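Local coordinates for 14-3-3 protein (Cryptosporidium parvum, PDB 3EFZ), which belongs to the 14-3-3 family and probably binds phosphoserine-containing partner proteins as a signalling adaptor, as its relatives do, at residues R74-R79 / M152-E157. Numbering follows the deposited sequence.
Sequences RVTSIR and MRYKAE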
ATOM      1  N   ARG B  74      -2.086   4.108   0.590  1.00 35.04           N
ATOM      2  CA  ARG B  74      -0.699   4.091   1.049  1.00 35.33           C
ATOM      3  C   ARG B  74      -0.532   4.353   2.554  1.00 35.64           C
ATOM      4  O   ARG B  74       0.206   3.644   3.227  1.00 35.26           O
ATOM      5  CB  ARG B  74       0.130   5.102   0.253  1.00 34.40           C
ATOM      6  CG  ARG B  74       1.404   5.615   0.952  1.00 35.75           C
ATOM      7  CD  ARG B  74       2.431   6.099  -0.077  1.00 33.25           C
ATOM      8  NE  ARG B  74       3.516   6.883   0.528  1.00 38.44           N
ATOM      9  CZ  ARG B  74       4.709   6.409   0.881  1.00 40.32           C
ATOM     10  NH1 ARG B  74       5.600   7.244   1.415  1.00 40.61           N
ATOM     11  NH2 ARG B  74       5.028   5.120   0.687  1.00 38.21           N
ATOM     12  N   VAL B  75      -1.168   5.415   3.034  1.00 36.59           N
ATOM     13  CA  VAL B  75      -1.073   5.856   4.444  1.00 37.76           C
ATOM     14  C   VAL B  75      -1.645   4.800   5.417  1.00 37.67           C
ATOM     15  O   VAL B  75      -1.129   4.597   6.510  1.00 37.28           O
ATOM     16  CB  VAL B  75      -1.787   7.242   4.639  1.00 37.12           C
ATOM     17  CG1 VAL B  75      -2.214   7.449   6.065  1.00 39.35           C
ATOM     18  CG2 VAL B  75      -0.892   8.366   4.221  1.00 37.97           C
ATOM     19  N   THR B  76      -2.716   4.148   4.991  1.00 37.78           N
ATOM     20  CA  THR B  76      -3.289   2.992   5.689  1.00 38.17           C
ATOM     21  C   THR B  76      -2.286   1.826   5.697  1.00 37.39           C
ATOM     22  O   THR B  76      -2.098   1.170   6.733  1.00 35.86           O
ATOM     23  CB  THR B  76      -4.620   2.579   5.039  1.00 37.78           C
ATOM     24  OG1 THR B  76      -5.474   3.727   4.979  1.00 39.80           O
ATOM     25  CG2 THR B  76      -5.343   1.519   5.857  1.00 40.57           C
ATOM     26  N   SER B  77      -1.627   1.587   4.564  1.00 36.66           N
ATOM     27  CA  SER B  77      -0.603   0.551   4.530  1.00 36.98           C
ATOM     28  C   SER B  77       0.622   0.905   5.374  1.00 36.63           C
ATOM     29  O   SER B  77       1.176   0.024   5.989  1.00 37.30           O
ATOM     30  CB  SER B  77      -0.197   0.159   3.109  1.00 36.68           C
ATOM     31  OG  SER B  77      -1.309  -0.401   2.402  1.00 38.24           O
ATOM     32  N   ILE B  78       1.044   2.171   5.393  1.00 36.47           N
ATOM     33  CA  ILE B  78       2.178   2.592   6.236  1.00 36.24           C
ATOM     34  C   ILE B  78       1.802   2.356   7.704  1.00 36.77           C
ATOM     35  O   ILE B  78       2.562   1.764   8.465  1.00 36.64           O
ATOM     36  CB  ILE B  78       2.606   4.055   5.965  1.00 35.81           C
ATOM     37  CG1 ILE B  78       3.100   4.221   4.519  1.00 35.62           C
ATOM     38  CG2 ILE B  78       3.704   4.476   6.912  1.00 33.97           C
ATOM     39  CD1 ILE B  78       3.151   5.668   4.061  1.00 32.98           C
ATOM     40  N   ARG B  79       0.588   2.762   8.078  1.00 37.00           N
ATOM     41  CA  ARG B  79       0.092   2.529   9.431  1.00 36.51           C
ATOM     42  C   ARG B  79       0.017   1.034   9.779  1.00 36.58           C
ATOM     43  O   ARG B  79       0.354   0.657  10.896  1.00 37.26           O
ATOM     44  CB  ARG B  79      -1.249   3.222   9.618  1.00 35.70           C
ATOM     45  CG  ARG B  79      -1.895   3.069  10.993  1.00 35.80           C
ATOM     46  CD  ARG B  79      -3.179   3.816  10.950  1.00 33.92           C
ATOM     47  NE  ARG B  79      -3.984   3.660  12.154  1.00 35.12           N
ATOM     48  CZ  ARG B  79      -4.995   2.820  12.287  1.00 33.19           C
ATOM     49  NH1 ARG B  79      -5.352   2.031  11.283  1.00 33.14           N
ATOM     50  NH2 ARG B  79      -5.660   2.795  13.435  1.00 35.00           N
ATOM     51  N   MET B 152      -7.314  12.299  10.385  1.00 36.21           N
ATOM     52  CA  MET B 152      -7.076  12.981  11.655  1.00 36.89           C
ATOM     53  C   MET B 152      -6.796  12.017  12.829  1.00 36.57           C
ATOM     54  O   MET B 152      -5.932  12.277  13.680  1.00 35.50           O
ATOM     55  CB  MET B 152      -8.247  13.914  11.988  1.00 37.38           C
ATOM     56  CG  MET B 152      -8.226  15.209  11.204  1.00 38.47           C
ATOM     57  SD  MET B 152      -6.690  16.122  11.433  1.00 42.77           S
ATOM     58  CE  MET B 152      -6.442  16.639   9.752  1.00 41.42           C
ATOM     59  N   ARG B 153      -7.553  10.916  12.865  1.00 37.16           N
ATOM     60  CA  ARG B 153      -7.375   9.838  13.862  1.00 37.04           C
ATOM     61  C   ARG B 153      -5.979   9.238  13.745  1.00 36.96           C
ATOM     62  O   ARG B 153      -5.341   8.935  14.763  1.00 36.47           O
ATOM     63  CB  ARG B 153      -8.467   8.751  13.707  1.00 36.78           C
ATOM     64  CG  ARG B 153      -8.295   7.480  14.569  1.00 37.16           C
ATOM     65  CD  ARG B 153      -9.612   6.660  14.682  1.00 37.68           C
ATOM     66  NE  ARG B 153     -10.131   6.247  13.362  1.00 37.03           N
ATOM     67  CZ  ARG B 153      -9.745   5.152  12.714  1.00 37.05           C
ATOM     68  NH1 ARG B 153      -8.854   4.324  13.262  1.00 36.44           N
ATOM     69  NH2 ARG B 153     -10.251   4.875  11.513  1.00 37.68           N
ATOM     70  N   TYR B 154      -5.499   9.086  12.507  1.00 36.65           N
ATOM     71  CA  TYR B 154      -4.143   8.580  12.281  1.00 36.56           C
ATOM     72  C   TYR B 154      -3.076   9.530  12.812  1.00 36.41           C
ATOM     73  O   TYR B 154      -2.080   9.075  13.362  1.00 36.29           O
ATOM     74  CB  TYR B 154      -3.875   8.322  10.797  1.00 36.88           C
ATOM     75  CG  TYR B 154      -4.726   7.251  10.124  1.00 37.87           C
ATOM     76  CD1 TYR B 154      -5.552   6.373  10.849  1.00 36.75           C
ATOM     77  CD2 TYR B 154      -4.668   7.101   8.739  1.00 39.47           C
ATOM     78  CE1 TYR B 154      -6.304   5.400  10.195  1.00 37.67           C
ATOM     79  CE2 TYR B 154      -5.395   6.129   8.077  1.00 39.70           C
ATOM     80  CZ  TYR B 154      -6.213   5.295   8.796  1.00 40.02           C
ATOM     81  OH  TYR B 154      -6.899   4.353   8.067  1.00 42.13           O
ATOM     82  N   LYS B 155      -3.274  10.838  12.624  1.00 36.42           N
ATOM     83  CA  LYS B 155      -2.289  11.849  13.058  1.00 36.47           C
ATOM     84  C   LYS B 155      -2.245  11.836  14.578  1.00 36.02           C
ATOM     85  O   LYS B 155      -1.174  11.925  15.175  1.00 36.42           O
ATOM     86  CB  LYS B 155      -2.644  13.270  12.570  1.00 36.31           C
ATOM     87  CG  LYS B 155      -2.669  13.506  11.059  1.00 37.04           C
ATOM     88  CD  LYS B 155      -2.752  15.010  10.760  1.00 37.06           C
ATOM     89  CE  LYS B 155      -2.920  15.277   9.280  1.00 41.18           C
ATOM     90  NZ  LYS B 155      -2.839  16.745   8.922  1.00 42.80           N
ATOM     91  N   ALA B 156      -3.432  11.719  15.174  1.00 35.61           N
ATOM     92  CA  ALA B 156      -3.647  11.640  16.617  1.00 35.08           C
ATOM     93  C   ALA B 156      -2.932  10.456  17.282  1.00 34.70           C
ATOM     94  O   ALA B 156      -2.585  10.536  18.451  1.00 35.15           O
ATOM     95  CB  ALA B 156      -5.153  11.575  16.912  1.00 34.53           C
ATOM     96  N   GLU B 157      -2.746   9.357  16.546  1.00 34.77           N
ATOM     97  CA  GLU B 157      -2.008   8.183  17.033  1.00 34.50           C
ATOM     98  C   GLU B 157      -0.500   8.436  17.059  1.00 34.46           C
ATOM     99  O   GLU B 157       0.260   7.729  17.752  1.00 34.96           O
ATOM    100  CB  GLU B 157      -2.291   6.956  16.151  1.00 34.55           C
ATOM    101  CG  GLU B 157      -3.738   6.530  16.062  1.00 34.46           C
ATOM    102  CD  GLU B 157      -3.951   5.374  15.070  1.00 35.40           C
ATOM    103  OE1 GLU B 157      -3.141   5.230  14.129  1.00 34.04           O
ATOM    104  OE2 GLU B 157      -4.925   4.611  15.226  1.00 33.57           O
TER
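R79 and E157 form a two-pronged, side-on salt bridge between helix 63-81 and helix 138-158 of the all-helical 14-3-3 fold, in the groove predicted to bind phosphoserine. R79 NE meets E157 OE1 at 2.7 Å with an N-H...O angle of 171°. The second bond, R79 NH2 to E157 OE2, is equally straight and also 2.7 Å long. Both oxygens use their syn lone pairs, and the guanidinium and carboxylate planes lie nearly coplanar, 15° apart; this pairing fixes the rotation of the guanidinium about its last bond. With CG anti to the backbone N, the R79 chain runs extended from CG to NE and carries the guanidinium across to E157.

R153 comes from the same helix as E157, and its NH1 stands 3.5 Å from R79 NH2. Both arginines are predicted phosphoserine contacts, so the clustered positive charge is consistent with an anion site. R153 NE is hydrogen-bonded to Y175 OH.

Over one face of the R79 guanidinium lies the Y154 ring, with Y154 CD1 3.4 Å from R79 NE. R79 CD also makes a CH-pi contact with the ring face, 3.7 Å from the Y154 centroid and 19° off the normal. At the ring edge, Y154 OH makes a weak, 3.5 Å hydrogen bond to T76 OG1, whose stronger partner is R72 O. The axes of segments 74-79 and 152-157 come no closer than 11.7 Å, a spacing bridged by long side chains. The apolar end of the contact is V75 CG1 against the ring edge at Y154 CD2, 3.6 Å away.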